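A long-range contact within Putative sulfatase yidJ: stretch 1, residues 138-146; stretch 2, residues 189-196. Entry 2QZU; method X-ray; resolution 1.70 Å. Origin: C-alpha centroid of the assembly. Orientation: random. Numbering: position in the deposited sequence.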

# COMPACT_ATOMS: atom_id res chain seq x y z
N PRO A 138 9.18 -20.03 7.20
CA PRO A 138 9.43 -20.16 5.76
C PRO A 138 10.84 -20.69 5.49
O PRO A 138 11.75 -20.49 6.29
N TYR A 139 11.02 -21.38 4.37
CA TYR A 139 12.33 -21.90 3.99
C TYR A 139 12.50 -21.78 2.47
O TYR A 139 11.52 -21.76 1.73
N LYS A 140 13.75 -21.68 2.01
CA LYS A 140 14.03 -21.52 0.59
C LYS A 140 13.95 -22.82 -0.22
O LYS A 140 14.31 -23.89 0.28
N PRO A 141 13.45 -22.74 -1.47
CA PRO A 141 12.97 -21.53 -2.13
C PRO A 141 11.57 -21.18 -1.62
O PRO A 141 10.70 -22.04 -1.53
N TYR A 142 11.36 -19.91 -1.29
CA TYR A 142 10.08 -19.46 -0.75
C TYR A 142 8.93 -19.57 -1.76
O TYR A 142 9.14 -19.40 -2.96
N VAL A 143 7.73 -19.86 -1.26
CA VAL A 143 6.57 -19.96 -2.15
C VAL A 143 6.36 -18.59 -2.79
O VAL A 143 6.67 -17.55 -2.19
N ASP A 144 5.83 -18.59 -4.00
CA ASP A 144 5.64 -17.38 -4.78
C ASP A 144 4.49 -16.41 -4.47
O ASP A 144 3.60 -16.22 -5.30
N THR A 145 4.52 -15.79 -3.29
CA THR A 145 3.51 -14.78 -2.94
C THR A 145 4.27 -13.48 -2.70
O THR A 145 5.47 -13.51 -2.39
N TYR A 146 3.59 -12.35 -2.83
CA TYR A 146 4.23 -11.04 -2.68
C TYR A 146 5.05 -10.81 -1.41
O TYR A 146 6.10 -10.16 -1.46
N PRO A 189 -0.17 -29.38 -3.36
CA PRO A 189 1.24 -29.41 -2.97
C PRO A 189 1.71 -27.98 -2.66
O PRO A 189 1.00 -27.00 -2.93
N ARG A 190 2.91 -27.87 -2.09
CA ARG A 190 3.49 -26.60 -1.69
C ARG A 190 3.40 -25.44 -2.68
O ARG A 190 3.10 -24.31 -2.29
N ASP A 191 3.66 -25.70 -3.96
CA ASP A 191 3.61 -24.63 -4.95
C ASP A 191 2.31 -24.54 -5.73
O ASP A 191 2.24 -23.87 -6.76
N SER A 192 1.27 -25.20 -5.23
CA SER A 192 -0.03 -25.19 -5.91
C SER A 192 -1.15 -24.49 -5.15
O SER A 192 -2.30 -24.96 -5.15
N PHE A 193 -0.84 -23.37 -4.52
CA PHE A 193 -1.85 -22.59 -3.82
C PHE A 193 -2.65 -21.90 -4.92
O PHE A 193 -2.22 -21.85 -6.07
N TYR A 194 -3.82 -21.37 -4.57
CA TYR A 194 -4.66 -20.68 -5.55
C TYR A 194 -5.16 -19.36 -5.00
O TYR A 194 -5.23 -19.16 -3.79
N TYR A 195 -5.49 -18.45 -5.90
CA TYR A 195 -6.01 -17.14 -5.52
C TYR A 195 -7.52 -17.12 -5.73
O TYR A 195 -8.05 -17.84 -6.58
N VAL A 196 -8.20 -16.31 -4.94
CA VAL A 196 -9.65 -16.16 -5.02
C VAL A 196 -9.98 -14.68 -5.23
O VAL A 196 -9.43 -13.81 -4.56

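The polar contacts centre on Arg-190, whose CA-to-CB bond points toward stretch 1 and whose chain is extended, with chi1, chi2 and chi3 all t. Such a reach carries the guanidinium to a backbone carbonyl in a stretch without regular secondary structure. Both terminal nitrogens donate to it in a forked arrangement: Arg-190 NH1 lies 2.8 Å from Pro-141 O, and Arg-190 NH2 lies 3.0 Å from the same Pro-141 O. The oxygen sits at the guanidinium edge, near its plane, where the N-H bonds point. Arg-190 NH2 also comes within 2.9 Å of Tyr-139 O.

The faces of the same planar group serve for packing. Tyr-139 (chi1 p) starts sideways, but its ring end comes nearer, and the guanidinium lies flat on it, the planes 16° apart. Arg-190 CZ stands 4.0 Å from the centroid of the Tyr-139 ring, a cation-pi stack suited to an electron-rich phenol. Over the opposite face lies Val-143 CG1.

Apolar contacts continue from there. Val-143 (m) points toward stretch 2, and its compact, branched side chain meets two neighbours: Val-143 CG1 is 3.8 Å from Arg-190 CG, and Val-143 CB is 4.2 Å from Phe-193 CE1. Phe-193, in rotamer p, also points toward stretch 1, and its large ring reaches Thr-145 as well, which offers a methyl group: Phe-193 CE2 is 3.9 Å from Thr-145 CG2. At the ring edge, Phe-193 CZ is 3.5 Å from Asp-144 O.

Three waters link polar groups across the contact. Water 1 accepts from Asp-144 N (2.8 Å) and donates to Asp-191 OD1 (2.9 Å), a carboxylate oxygen well suited to accept. Tyr-195 (m) has a long side chain ending in a hydroxyl that can serve two waters: Tyr-195 OH bonds the oxygens of water 2 (2.7 Å) and water 3 (2.8 Å). Water 2 donates to Asp-144 O (2.8 Å), and water 3 accepts from Tyr-146 N (2.9 Å).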

# COMPACT_ATOMS: atom_id res chain seq x y z
CB PRO A 138 9.26 -18.72 5.25
CG PRO A 138 8.37 -18.07 6.29
CD PRO A 138 8.92 -18.63 7.57
CB TYR A 139 12.48 -23.35 4.46
CG TYR A 139 11.67 -24.37 3.69
CD1 TYR A 139 12.12 -24.86 2.46
CD2 TYR A 139 10.45 -24.84 4.19
CE1 TYR A 139 11.39 -25.79 1.75
CE2 TYR A 139 9.71 -25.78 3.48
CZ TYR A 139 10.19 -26.25 2.26
OH TYR A 139 9.46 -27.17 1.55
CB LYS A 140 15.42 -20.91 0.40
CG LYS A 140 15.59 -19.52 0.98
CD LYS A 140 16.96 -18.95 0.64
CE LYS A 140 17.12 -17.53 1.16
NZ LYS A 140 18.44 -16.95 0.77
CB PRO A 141 12.97 -21.93 -3.61
CG PRO A 141 12.64 -23.39 -3.55
CD PRO A 141 13.51 -23.87 -2.41
CB TYR A 142 10.19 -18.01 -0.28
CG TYR A 142 11.31 -17.77 0.71
CD1 TYR A 142 11.39 -18.49 1.90
CD2 TYR A 142 12.30 -16.81 0.46
CE1 TYR A 142 12.41 -18.27 2.81
CE2 TYR A 142 13.33 -16.58 1.38
CZ TYR A 142 13.38 -17.32 2.55
OH TYR A 142 14.40 -17.12 3.45
CB VAL A 143 5.29 -20.40 -1.39
CG1 VAL A 143 5.47 -21.81 -0.85
CG2 VAL A 143 4.97 -19.44 -0.27
CB ASP A 144 5.61 -17.76 -6.27
CG ASP A 144 5.72 -16.55 -7.19
OD1 ASP A 144 6.50 -15.64 -6.87
OD2 ASP A 144 5.03 -16.54 -8.23
CB THR A 145 2.68 -15.16 -1.69
OG1 THR A 145 3.54 -15.49 -0.61
CG2 THR A 145 1.76 -16.33 -2.01
CB TYR A 146 3.21 -9.91 -2.82
CG TYR A 146 2.45 -9.62 -1.55
CD1 TYR A 146 1.36 -10.39 -1.18
CD2 TYR A 146 2.90 -8.62 -0.68
CE1 TYR A 146 0.72 -10.18 0.04
CE2 TYR A 146 2.28 -8.41 0.54
CZ TYR A 146 1.19 -9.20 0.89
OH TYR A 146 0.59 -9.06 2.12
CB PRO A 189 1.93 -30.01 -4.20
CG PRO A 189 1.04 -29.63 -5.33
CD PRO A 189 -0.34 -29.84 -4.75
CB ARG A 190 4.95 -26.81 -1.27
CG ARG A 190 5.65 -25.56 -0.74
CD ARG A 190 6.97 -25.93 -0.06
NE ARG A 190 7.60 -24.79 0.60
CZ ARG A 190 8.54 -24.02 0.05
NH1 ARG A 190 8.97 -24.26 -1.18
NH2 ARG A 190 9.05 -23.01 0.74
CB ASP A 191 4.80 -24.78 -5.91
CG ASP A 191 6.14 -24.67 -5.21
OD1 ASP A 191 6.39 -23.63 -4.55
OD2 ASP A 191 6.94 -25.63 -5.30
CB SER A 192 -0.44 -26.62 -6.24
OG SER A 192 0.41 -27.17 -7.23
CB PHE A 193 -1.21 -21.55 -2.90
CG PHE A 193 -0.13 -20.73 -3.55
CD1 PHE A 193 1.18 -21.19 -3.58
CD2 PHE A 193 -0.42 -19.51 -4.14
CE1 PHE A 193 2.19 -20.45 -4.19
CE2 PHE A 193 0.57 -18.75 -4.76
CZ PHE A 193 1.88 -19.23 -4.78
CB TYR A 194 -5.87 -21.54 -5.93
CG TYR A 194 -6.76 -21.90 -4.76
CD1 TYR A 194 -6.49 -23.02 -3.98
CD2 TYR A 194 -7.87 -21.12 -4.43
CE1 TYR A 194 -7.30 -23.36 -2.90
CE2 TYR A 194 -8.68 -21.45 -3.34
CZ TYR A 194 -8.39 -22.57 -2.58
OH TYR A 194 -9.19 -22.92 -1.52
CB TYR A 195 -5.37 -16.05 -6.39
CG TYR A 195 -3.93 -15.76 -6.08
CD1 TYR A 195 -3.58 -14.97 -4.98
CD2 TYR A 195 -2.91 -16.26 -6.88
CE1 TYR A 195 -2.24 -14.70 -4.69
CE2 TYR A 195 -1.57 -16.00 -6.60
CZ TYR A 195 -1.25 -15.22 -5.50
OH TYR A 195 0.07 -14.96 -5.22
CB VAL A 196 -10.34 -16.64 -3.72
CG1 VAL A 196 -11.84 -16.45 -3.82
CG2 VAL A 196 -9.99 -18.10 -3.45
O HOH W 1 5.45 -21.02 -5.32
O HOH W 2 1.55 -16.06 -7.18
O HOH W 3 1.17 -12.58 -4.34